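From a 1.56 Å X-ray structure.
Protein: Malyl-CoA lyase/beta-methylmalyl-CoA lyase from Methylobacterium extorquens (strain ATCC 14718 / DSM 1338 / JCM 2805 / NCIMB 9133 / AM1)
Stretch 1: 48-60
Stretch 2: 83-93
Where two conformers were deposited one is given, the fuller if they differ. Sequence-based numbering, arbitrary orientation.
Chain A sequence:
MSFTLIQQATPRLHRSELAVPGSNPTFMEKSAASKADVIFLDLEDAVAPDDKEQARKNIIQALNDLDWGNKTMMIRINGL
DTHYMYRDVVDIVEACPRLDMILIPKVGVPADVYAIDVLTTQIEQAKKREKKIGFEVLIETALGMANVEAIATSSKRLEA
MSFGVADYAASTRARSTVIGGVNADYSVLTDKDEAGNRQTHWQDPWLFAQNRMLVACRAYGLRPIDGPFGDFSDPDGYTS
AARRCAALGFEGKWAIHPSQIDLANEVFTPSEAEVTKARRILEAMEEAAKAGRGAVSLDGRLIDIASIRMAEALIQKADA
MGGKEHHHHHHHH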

# COMPACT_ATOMS: atom_id res chain seq x y z
N ALA A 48 5.67 39.04 6.71
CA ALA A 48 4.78 39.41 5.60
C ALA A 48 5.50 39.13 4.29
O ALA A 48 6.70 39.25 4.24
CB ALA A 48 4.42 40.88 5.66
N PRO A 49 4.74 38.82 3.22
CA PRO A 49 5.36 38.60 1.91
C PRO A 49 6.38 39.66 1.50
O PRO A 49 7.48 39.31 1.10
CB PRO A 49 4.15 38.63 0.97
CG PRO A 49 3.10 37.90 1.82
CD PRO A 49 3.31 38.52 3.19
N ASP A 50 6.05 40.93 1.62
CA ASP A 50 6.96 41.96 1.19
C ASP A 50 8.23 42.05 2.01
O ASP A 50 9.15 42.69 1.58
CB ASP A 50 6.27 43.33 1.25
CG ASP A 50 5.28 43.53 0.15
OD1 ASP A 50 5.28 42.81 -0.86
OD2 ASP A 50 4.46 44.45 0.30
N ASP A 51 8.27 41.39 3.17
CA ASP A 51 9.45 41.36 4.04
C ASP A 51 10.28 40.09 3.96
O ASP A 51 11.35 40.01 4.62
CB ASP A 51 9.01 41.57 5.52
CG ASP A 51 8.41 42.93 5.80
OD1 ASP A 51 8.81 43.89 5.15
OD2 ASP A 51 7.57 43.08 6.74
N LYS A 52 9.82 39.09 3.18
CA LYS A 52 10.48 37.78 3.17
C LYS A 52 11.89 37.80 2.62
O LYS A 52 12.80 37.14 3.18
CB LYS A 52 9.61 36.76 2.52
CG LYS A 52 8.39 36.35 3.36
CD LYS A 52 7.56 35.30 2.67
CE LYS A 52 6.26 34.97 3.36
NZ LYS A 52 6.41 34.51 4.76
N GLU A 53 12.12 38.62 1.58
CA GLU A 53 13.45 38.65 0.95
C GLU A 53 14.47 39.24 1.95
O GLU A 53 15.59 38.72 2.12
CB GLU A 53 13.39 39.47 -0.35
CG GLU A 53 14.76 39.65 -0.92
CD GLU A 53 14.80 40.31 -2.27
OE1 GLU A 53 15.71 39.98 -3.05
OE2 GLU A 53 13.95 41.14 -2.53
N GLN A 54 14.06 40.33 2.63
CA GLN A 54 14.94 40.94 3.64
C GLN A 54 15.14 40.06 4.85
O GLN A 54 16.23 39.97 5.40
CB GLN A 54 14.43 42.33 4.04
CG GLN A 54 15.39 43.10 4.91
CD GLN A 54 16.74 43.36 4.28
OE1 GLN A 54 16.83 43.83 3.15
NE2 GLN A 54 17.82 43.02 4.99
N ALA A 55 14.06 39.36 5.26
CA ALA A 55 14.19 38.52 6.44
C ALA A 55 15.22 37.44 6.18
O ALA A 55 15.98 37.05 7.05
CB ALA A 55 12.83 37.91 6.78
N ARG A 56 15.27 36.96 4.93
CA ARG A 56 16.25 35.94 4.56
C ARG A 56 17.66 36.44 4.72
O ARG A 56 18.55 35.78 5.32
CB ARG A 56 15.95 35.45 3.13
CG ARG A 56 16.71 34.24 2.74
CD ARG A 56 16.48 33.85 1.30
NE ARG A 56 15.06 33.64 0.95
CZ ARG A 56 14.34 34.24 -0.00
NH1 ARG A 56 14.81 35.27 -0.71
NH2 ARG A 56 13.10 33.85 -0.23
N LYS A 57 17.87 37.67 4.25
CA LYS A 57 19.17 38.29 4.47
C LYS A 57 19.52 38.53 5.95
O LYS A 57 20.64 38.26 6.38
CB LYS A 57 19.21 39.62 3.68
CG LYS A 57 19.17 39.45 2.18
CD LYS A 57 19.16 40.85 1.54
CE LYS A 57 18.94 40.74 0.05
NZ LYS A 57 18.67 42.06 -0.58
N ASN A 58 18.53 38.98 6.70
CA ASN A 58 18.68 39.20 8.14
C ASN A 58 19.10 37.93 8.84
O ASN A 58 20.01 37.93 9.70
CB ASN A 58 17.42 39.73 8.79
CG ASN A 58 16.99 41.11 8.29
OD1 ASN A 58 17.78 41.90 7.73
ND2 ASN A 58 15.74 41.44 8.55
N ILE A 59 18.43 36.82 8.46
CA ILE A 59 18.77 35.56 9.10
C ILE A 59 20.18 35.02 8.79
O ILE A 59 20.87 34.49 9.64
CB ILE A 59 17.65 34.50 8.73
CG1 ILE A 59 16.39 34.85 9.54
CG2 ILE A 59 18.12 33.07 9.03
CD1 ILE A 59 15.14 34.07 9.17
N ILE A 60 20.62 35.22 7.56
CA ILE A 60 21.96 34.85 7.21
C ILE A 60 22.96 35.61 8.10
O ILE A 60 23.90 35.04 8.67
CB ILE A 60 22.22 35.12 5.71
CG1 ILE A 60 21.48 34.06 4.86
CG2 ILE A 60 23.72 35.05 5.43
CD1 ILE A 60 21.47 34.32 3.37
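Stretch 2 (83-93) HYMYRDVVDIV

Stretch 2 is mostly helix, and it lies along the helix of stretch 1 running in nearly the same direction. Helix 52-60 and helix 85-93 meet at a signed crossing angle of -23°, with their axes 9.9 Å apart at closest approach. The register advances by four residues on both sides, about one helical turn at a time. The CA atoms are 7.6 Å apart for Lys52 and Tyr84, 6.5 Å for Arg56 and Asp88, and 5.9 Å for Ile60 and Ile92, so the two backbones draw together toward their C-terminal ends. The wider end accommodates an aromatic ring, the narrower one branched aliphatic side chains.

The principal bump belongs to Arg56. Its side chain enters a hollow lined by Arg87, Asp88, Asp91 and Ile92, two neighbouring pairs one turn apart on the second helix. A long, flexible arginine suits this place because its methylene groups can pack while its charged end finds acceptors. Arg56 CG lies 4.0 Å from Ile92 CD1, and Arg56 CD lies 3.7 Å from Asp91 OD2. Farther out, the guanidinium turns its edge to Asp88, which forms a salt bridge: Arg56 NE donates to Asp88 OD1 at 2.8 Å, and Arg56 NH2 donates to the same Asp88 OD1 at 3.0 Å. A weak hydrogen bond from Arg56 NH2 to Tyr84 O, 3.2 Å long, adds to the anchoring. Over one face of the guanidinium sits Arg87 CB, 3.7 Å from Arg56 CZ, so the flat group is also packed against carbon. Water 1 joins the cluster, donating to both Lys52 O (3.1 Å) and Asp88 OD1 (2.8 Å).

At the wider end, Tyr84 points toward stretch 1, and its broad ring provides a flat floor for Lys52. The extended aliphatic part of the lysine crosses one face of the ring, with Lys52 CD 3.7 Å from Tyr84 CD2 and almost directly above the ring centre, a CH-pi contact. The hydroxyl end reaches the turn before the helix, where Pro49 CB lies 3.5 Å from Tyr84 OH; the compact proline ring offers an apolar surface there.

At the close end the contact is mainly between hydrocarbon side chains. Ile92 leaves its helix sideways, but the end of its side chain comes nearer stretch 1 and meets two neighbours: its CD1 is 4.0 Å from Ile59 CG2, and its CG1 is 3.8 Å from Ile60 CG1. Branched side chains fill such a narrow space well without requiring polar partners. Ile60 also lays its CD1 against the backbone of the second helix, 3.8 Å from Asp91 O.

Charge borders this packing. Arg87 NH2 and Asp91 OD2 form a salt bridge within stretch 2 at 2.8 Å, which helps offset the proximity of two like charges, Arg56 NH1 and Arg87 NH1, 3.7 Å apart. Glu53 reaches across from the exposed side, its OE1 making a long salt bridge of 3.9 Å with Arg87 NH1. Water 2 also links these residues, donating to Glu53 OE1 at 2.8 Å and accepting from Arg87 NH2 at 3.0 Å.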

# COMPACT_ATOMS: atom_id res chain seq x y z
N HIS A 83 6.65 30.37 -3.56
CA HIS A 83 7.87 30.52 -4.38
C HIS A 83 9.11 30.88 -3.55
O HIS A 83 10.22 30.73 -4.00
CB HIS A 83 7.68 31.55 -5.51
CG HIS A 83 7.51 32.97 -5.06
ND1 HIS A 83 8.56 33.84 -4.91
CD2 HIS A 83 6.40 33.66 -4.75
CE1 HIS A 83 8.09 35.03 -4.56
NE2 HIS A 83 6.79 34.95 -4.45
N TYR A 84 8.90 31.35 -2.31
CA TYR A 84 9.99 31.80 -1.47
C TYR A 84 10.92 30.66 -1.02
O TYR A 84 12.07 30.88 -0.72
CB TYR A 84 9.45 32.45 -0.20
CG TYR A 84 8.47 33.55 -0.46
CD1 TYR A 84 8.91 34.84 -0.87
CD2 TYR A 84 7.09 33.30 -0.37
CE1 TYR A 84 7.96 35.82 -1.13
CE2 TYR A 84 6.17 34.30 -0.64
CZ TYR A 84 6.61 35.54 -1.01
OH TYR A 84 5.64 36.48 -1.30
N MET A 85 10.34 29.45 -0.92
CA MET A 85 11.01 28.40 -0.18
C MET A 85 12.39 28.01 -0.76
O MET A 85 13.36 27.81 -0.01
CB MET A 85 10.11 27.16 -0.12
CG MET A 85 10.66 26.12 0.81
SD MET A 85 10.44 24.43 0.23
CE MET A 85 11.82 24.36 -0.94
N TYR A 86 12.47 27.84 -2.08
CA TYR A 86 13.75 27.31 -2.60
C TYR A 86 14.92 28.27 -2.32
O TYR A 86 16.01 27.82 -2.04
CB TYR A 86 13.70 26.92 -4.08
CG TYR A 86 13.69 28.06 -5.08
CD1 TYR A 86 12.51 28.74 -5.39
CD2 TYR A 86 14.85 28.43 -5.74
CE1 TYR A 86 12.48 29.73 -6.33
CE2 TYR A 86 14.83 29.44 -6.68
CZ TYR A 86 13.64 30.10 -6.97
OH TYR A 86 13.61 31.07 -7.97
N ARG A 87 14.65 29.56 -2.35
CA ARG A 87 15.69 30.51 -2.00
C ARG A 87 16.02 30.57 -0.50
O ARG A 87 17.17 30.74 -0.14
CB ARG A 87 15.34 31.87 -2.60
CG ARG A 87 16.01 31.94 -3.96
CD ARG A 87 17.25 32.86 -3.92
NE ARG A 87 16.58 34.08 -4.17
CZ ARG A 87 16.92 35.27 -3.76
NH1 ARG A 87 16.10 36.20 -4.09
NH2 ARG A 87 18.05 35.50 -3.08
N ASP A 88 15.04 30.30 0.35
CA ASP A 88 15.29 30.13 1.78
C ASP A 88 16.34 29.04 2.02
O ASP A 88 17.30 29.22 2.74
CB ASP A 88 14.03 29.77 2.54
CG ASP A 88 12.93 30.81 2.49
OD1 ASP A 88 13.17 32.03 2.18
OD2 ASP A 88 11.74 30.41 2.81
N VAL A 89 16.10 27.88 1.41
CA VAL A 89 16.96 26.73 1.64
C VAL A 89 18.33 26.95 1.00
O VAL A 89 19.37 26.77 1.64
CB VAL A 89 16.29 25.43 1.15
CG1 VAL A 89 17.20 24.22 1.34
CG2 VAL A 89 14.97 25.19 1.91
N VAL A 90 18.32 27.30 -0.28
CA VAL A 90 19.60 27.48 -1.01
C VAL A 90 20.45 28.58 -0.33
O VAL A 90 21.60 28.34 0.01
CB VAL A 90 19.35 27.84 -2.50
CG1 VAL A 90 20.66 28.31 -3.17
CG2 VAL A 90 18.81 26.62 -3.24
N ASP A 91 19.87 29.76 -0.13
CA ASP A 91 20.72 30.88 0.33
C ASP A 91 21.25 30.64 1.75
O ASP A 91 22.41 30.88 2.04
CB ASP A 91 19.99 32.20 0.27
CG ASP A 91 19.71 32.67 -1.11
OD1 ASP A 91 20.13 32.03 -2.09
OD2 ASP A 91 19.17 33.81 -1.22
N ILE A 92 20.39 30.14 2.63
CA ILE A 92 20.79 29.98 4.03
C ILE A 92 21.67 28.78 4.21
O ILE A 92 22.69 28.88 4.93
CB ILE A 92 19.60 30.01 5.00
CG1 ILE A 92 18.84 31.31 4.85
CG2 ILE A 92 20.04 29.75 6.43
CD1 ILE A 92 17.43 31.39 5.45
N VAL A 93 21.33 27.62 3.59
CA VAL A 93 22.17 26.47 3.80
C VAL A 93 23.55 26.72 3.16
O VAL A 93 24.60 26.34 3.76
CB VAL A 93 21.52 25.14 3.35
CG1 VAL A 93 22.44 23.96 3.54
CG2 VAL A 93 20.20 24.91 4.09
O HOH W 1 11.69 34.25 3.01
O HOH W 2 17.78 38.37 -2.22